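PDB 2W4S: ankyrin-repeat protein from Cryptosporidium parvum, which probably binds RNA through the PHAX-type domain held in this chain, as does the snRNA and snoRNA transport factor PHAX. Local coordinates for residues R28-R37 against Q81-Q92. Residues are numbered along the deposited sequence; the frame is centred on the assembly and turned at random.
Sequences RVIKTIGSQR and QITIQEWNYIRQ
Arg-28 lies across the ring of Tyr-89 and reaches past it to the backbone of the opposing helix. Its CB starts 3.7 Å from Tyr-89 CE2, and CG continues over the ring toward CZ and OH. CD then stands above one face, 4.0 Å from the Tyr-89 ring centroid and 17° off the normal, which satisfies a CH-pi contact. A bend at chi3 turns the guanidinium nearly perpendicular to that ring, their planes 82° apart, and directs one edge at the carbonyl of Ile-90. Here NE and NH2 both donate to the single atom Ile-90 O, NH2 at 2.9 Å, a side-on grip; the oxygen lies in the guanidinium plane, and both nitrogens arrive on the same face of the carbonyl. Because this carbonyl belongs to the last turn of helix 84-91, the cation would probably offset the partial negative charge of the helix C-terminus. NH1 instead forms a salt bridge with Glu-24, which also pairs with Lys-31.

One turn on, Thr-32 sets its CG2 methyl across the Glu-86 side chain, 3.6 Å from CD, while OG1 approaches the edge of the Tyr-89 ring and donates back to Arg-28 O. Apolar contacts flank this: Val-29 CG2 meets Ile-90 CG2 at 3.8 Å, both residues buried, and Ile-33 CG2 rests 3.7 Å from Ile-82 CG1. At the start of helix 84-91, Thr-83 and Glu-86 complete a capping box.

The two helical segments run roughly antiparallel, at 144° with axes 9.3 Å apart, joining the early part of helix 24-50 to the final modelled helix of this all-helical RNA-binding domain. Beyond them, Ile-82 and Trp-87 pack on helix 65-78, whereas Ile-30 faces helix 6-18.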
loop_
_atom_site.group_PDB
_atom_site.type_symbol
_atom_site.label_atom_id
_atom_site.label_comp_id
_atom_site.label_asym_id
_atom_site.label_seq_id
_atom_site.Cartn_x
_atom_site.Cartn_y
_atom_site.Cartn_z
ATOM N N ARG C 28 -1.594 16.353 -2.775
ATOM C CA ARG C 28 -1.245 17.423 -1.846
ATOM C C ARG C 28 -0.594 16.899 -0.555
ATOM O O ARG C 28 0.340 17.513 -0.050
ATOM C CB ARG C 28 -2.428 18.384 -1.624
ATOM C CG ARG C 28 -2.779 19.180 -2.923
ATOM C CD ARG C 28 -3.916 20.198 -2.797
ATOM N NE ARG C 28 -5.113 19.647 -2.165
ATOM C CZ ARG C 28 -6.203 19.208 -2.801
ATOM N NH1 ARG C 28 -6.289 19.238 -4.121
ATOM N NH2 ARG C 28 -7.223 18.712 -2.102
ATOM N N VAL C 29 -1.023 15.745 -0.052
ATOM C CA VAL C 29 -0.348 15.151 1.119
ATOM C C VAL C 29 1.106 14.779 0.820
ATOM O O VAL C 29 2.010 15.110 1.596
ATOM C CB VAL C 29 -1.085 13.913 1.651
ATOM C CG1 VAL C 29 -0.313 13.279 2.819
ATOM C CG2 VAL C 29 -2.505 14.269 2.074
ATOM N N ILE C 30 1.321 14.096 -0.303
ATOM C CA ILE C 30 2.668 13.721 -0.770
ATOM C C ILE C 30 3.561 14.947 -0.984
ATOM O O ILE C 30 4.717 14.955 -0.539
ATOM C CB ILE C 30 2.606 12.849 -2.036
ATOM C CG1 ILE C 30 2.112 11.443 -1.668
ATOM C CG2 ILE C 30 3.959 12.782 -2.733
ATOM C CD1 ILE C 30 1.607 10.637 -2.839
ATOM N N LYS C 31 3.014 15.978 -1.637
ATOM C CA LYS C 31 3.733 17.232 -1.860
ATOM C C LYS C 31 4.153 17.871 -0.539
ATOM O O LYS C 31 5.243 18.448 -0.441
ATOM C CB LYS C 31 2.894 18.224 -2.679
ATOM C CG LYS C 31 3.028 18.056 -4.194
ATOM C CD LYS C 31 2.022 18.925 -4.983
ATOM C CE LYS C 31 1.615 18.216 -6.307
ATOM N NZ LYS C 31 0.277 18.669 -6.830
ATOM N N THR C 32 3.303 17.749 0.475
ATOM C CA THR C 32 3.576 18.320 1.795
ATOM C C THR C 32 4.481 17.485 2.732
ATOM O O THR C 32 5.478 18.012 3.260
ATOM C CB THR C 32 2.275 18.645 2.511
ATOM O OG1 THR C 32 1.473 19.473 1.661
ATOM C CG2 THR C 32 2.558 19.371 3.824
ATOM N N ILE C 33 4.139 16.212 2.983
ATOM C CA ILE C 33 4.977 15.406 3.903
ATOM C C ILE C 33 5.986 14.448 3.239
ATOM O O ILE C 33 6.768 13.822 3.952
ATOM C CB ILE C 33 4.142 14.668 4.981
ATOM C CG1 ILE C 33 3.258 13.567 4.352
ATOM C CG2 ILE C 33 3.299 15.673 5.786
ATOM C CD1 ILE C 33 2.210 12.991 5.299
ATOM N N GLY C 34 5.987 14.350 1.902
ATOM C CA GLY C 34 6.864 13.392 1.193
ATOM C C GLY C 34 6.267 11.981 1.049
ATOM O O GLY C 34 5.379 11.590 1.822
ATOM N N SER C 35 6.737 11.209 0.068
ATOM C CA SER C 35 6.154 9.884 -0.182
ATOM C C SER C 35 6.439 8.906 0.951
ATOM O O SER C 35 5.629 8.026 1.241
ATOM C CB SER C 35 6.580 9.305 -1.538
ATOM O OG SER C 35 7.968 9.124 -1.600
ATOM N N GLN C 36 7.579 9.105 1.600
ATOM C CA GLN C 36 7.954 8.348 2.773
ATOM C C GLN C 36 6.933 8.467 3.912
ATOM O O GLN C 36 6.417 7.456 4.359
ATOM C CB GLN C 36 9.354 8.753 3.219
ATOM C CG GLN C 36 10.098 7.712 4.022
ATOM C CD GLN C 36 11.602 7.923 3.966
ATOM O OE1 GLN C 36 12.244 7.662 2.943
ATOM N NE2 GLN C 36 12.172 8.396 5.067
ATOM N N ARG C 37 6.611 9.671 4.383
ATOM C CA ARG C 37 5.672 9.805 5.521
ATOM C C ARG C 37 4.226 9.466 5.123
ATOM O O ARG C 37 3.463 8.928 5.930
ATOM C CB ARG C 37 5.782 11.195 6.206
ATOM C CG ARG C 37 7.160 11.466 6.874
ATOM C CD ARG C 37 7.344 12.937 7.262
ATOM N NE ARG C 37 7.105 13.214 8.688
ATOM C CZ ARG C 37 8.064 13.558 9.560
ATOM N NH1 ARG C 37 9.334 13.683 9.157
ATOM N NH2 ARG C 37 7.762 13.786 10.838
ATOM N N GLN C 81 3.233 18.309 13.348
ATOM C CA GLN C 81 4.051 17.716 12.275
ATOM C C GLN C 81 3.773 18.382 10.937
ATOM O O GLN C 81 4.643 18.478 10.078
ATOM C CB GLN C 81 3.802 16.208 12.170
ATOM C CG GLN C 81 4.458 15.376 13.256
ATOM C CD GLN C 81 5.907 15.720 13.417
ATOM O OE1 GLN C 81 6.710 15.529 12.494
ATOM N NE2 GLN C 81 6.262 16.270 14.584
ATOM N N ILE C 82 2.542 18.847 10.791
ATOM C CA ILE C 82 2.052 19.563 9.617
ATOM C C ILE C 82 1.615 20.899 10.205
ATOM O O ILE C 82 1.022 20.892 11.266
ATOM C CB ILE C 82 0.846 18.797 9.011
ATOM C CG1 ILE C 82 1.338 17.641 8.184
ATOM C CG2 ILE C 82 -0.031 19.663 8.136
ATOM C CD1 ILE C 82 0.215 16.682 7.764
ATOM N N THR C 83 1.909 22.025 9.544
ATOM C CA THR C 83 1.430 23.348 10.002
ATOM C C THR C 83 -0.046 23.536 9.661
ATOM O O THR C 83 -0.595 22.798 8.843
ATOM C CB THR C 83 2.163 24.515 9.321
ATOM O OG1 THR C 83 1.805 24.538 7.932
ATOM C CG2 THR C 83 3.688 24.418 9.492
ATOM N N ILE C 84 -0.680 24.540 10.264
ATOM C CA ILE C 84 -2.080 24.864 9.944
ATOM C C ILE C 84 -2.210 25.271 8.481
ATOM O O ILE C 84 -3.077 24.767 7.791
ATOM C CB ILE C 84 -2.691 25.988 10.825
ATOM C CG1 ILE C 84 -2.802 25.568 12.295
ATOM C CG2 ILE C 84 -4.054 26.386 10.300
ATOM C CD1 ILE C 84 -3.619 24.324 12.542
ATOM N N GLN C 85 -1.347 26.165 8.017
ATOM C CA GLN C 85 -1.271 26.497 6.595
ATOM C C GLN C 85 -1.168 25.257 5.696
ATOM O O GLN C 85 -1.883 25.165 4.705
ATOM C CB GLN C 85 -0.110 27.437 6.325
ATOM C CG GLN C 85 -0.528 28.871 6.059
ATOM C CD GLN C 85 -1.364 29.503 7.189
ATOM O OE1 GLN C 85 -2.601 29.504 7.125
ATOM N NE2 GLN C 85 -0.688 30.060 8.211
ATOM N N GLU C 86 -0.298 24.307 6.041
ATOM C CA GLU C 86 -0.190 23.096 5.247
ATOM C C GLU C 86 -1.469 22.257 5.279
ATOM O O GLU C 86 -1.840 21.635 4.291
ATOM C CB GLU C 86 1.027 22.262 5.654
ATOM C CG GLU C 86 2.337 22.904 5.244
ATOM C CD GLU C 86 3.553 22.203 5.819
ATOM O OE1 GLU C 86 3.441 21.411 6.765
ATOM O OE2 GLU C 86 4.650 22.439 5.298
ATOM N N TRP C 87 -2.151 22.259 6.411
ATOM C CA TRP C 87 -3.392 21.506 6.539
ATOM C C TRP C 87 -4.507 22.081 5.649
ATOM O O TRP C 87 -5.312 21.350 5.095
ATOM C CB TRP C 87 -3.774 21.449 8.017
ATOM C CG TRP C 87 -5.175 21.001 8.383
ATOM C CD1 TRP C 87 -6.179 21.801 8.844
ATOM C CD2 TRP C 87 -5.704 19.663 8.362
ATOM N NE1 TRP C 87 -7.294 21.059 9.111
ATOM C CE2 TRP C 87 -7.043 19.742 8.821
ATOM C CE3 TRP C 87 -5.175 18.408 8.024
ATOM C CZ2 TRP C 87 -7.881 18.601 8.950
ATOM C CZ3 TRP C 87 -6.014 17.245 8.161
ATOM C CH2 TRP C 87 -7.348 17.361 8.612
ATOM N N ASN C 88 -4.535 23.393 5.526
ATOM C CA ASN C 88 -5.469 24.075 4.671
ATOM C C ASN C 88 -5.171 23.850 3.190
ATOM O O ASN C 88 -6.106 23.706 2.402
ATOM C CB ASN C 88 -5.497 25.565 5.012
ATOM C CG ASN C 88 -6.437 25.876 6.161
ATOM O OD1 ASN C 88 -7.539 26.364 5.937
ATOM N ND2 ASN C 88 -6.021 25.579 7.396
ATOM N N TYR C 89 -3.891 23.810 2.808
ATOM C CA TYR C 89 -3.522 23.545 1.419
ATOM C C TYR C 89 -4.019 22.160 1.014
ATOM O O TYR C 89 -4.655 22.022 -0.038
ATOM C CB TYR C 89 -2.010 23.690 1.189
ATOM C CG TYR C 89 -1.493 23.082 -0.108
ATOM C CD1 TYR C 89 -1.727 23.695 -1.357
ATOM C CD2 TYR C 89 -0.759 21.885 -0.095
ATOM C CE1 TYR C 89 -1.234 23.126 -2.562
ATOM C CE2 TYR C 89 -0.257 21.307 -1.296
ATOM C CZ TYR C 89 -0.499 21.936 -2.512
ATOM O OH TYR C 89 -0.021 21.351 -3.666
ATOM N N ILE C 90 -3.739 21.157 1.867
ATOM C CA ILE C 90 -4.149 19.775 1.655
ATOM C C ILE C 90 -5.666 19.634 1.508
ATOM O O ILE C 90 -6.132 18.952 0.591
ATOM C CB ILE C 90 -3.645 18.836 2.800
ATOM C CG1 ILE C 90 -2.152 18.541 2.667
ATOM C CG2 ILE C 90 -4.379 17.522 2.795
ATOM C CD1 ILE C 90 -1.524 18.086 3.955
ATOM N N ARG C 91 -6.420 20.287 2.395
ATOM C CA ARG C 91 -7.877 20.161 2.450
ATOM C C ARG C 91 -8.711 20.963 1.428
ATOM O O ARG C 91 -9.909 20.719 1.326
ATOM C CB ARG C 91 -8.387 20.390 3.880
ATOM C CG ARG C 91 -8.478 19.084 4.677
ATOM C CD ARG C 91 -8.928 19.306 6.104
ATOM N NE ARG C 91 -10.381 19.390 6.288
ATOM C CZ ARG C 91 -11.019 20.486 6.694
ATOM N NH1 ARG C 91 -10.339 21.597 6.946
ATOM N NH2 ARG C 91 -12.336 20.470 6.854
ATOM N N GLN C 92 -8.114 21.914 0.693
ATOM C CA GLN C 92 -8.812 22.606 -0.423
ATOM C C GLN C 92 -7.917 23.604 -1.182
ATOM O O GLN C 92 -7.005 23.222 -1.934
ATOM C CB GLN C 92 -10.119 23.296 0.042
ATOM C CG GLN C 92 -9.998 24.142 1.327
ATOM C CD GLN C 92 -11.312 24.231 2.132
ATOM O OE1 GLN C 92 -12.191 25.056 1.831
ATOM N NE2 GLN C 92 -11.434 23.393 3.174
#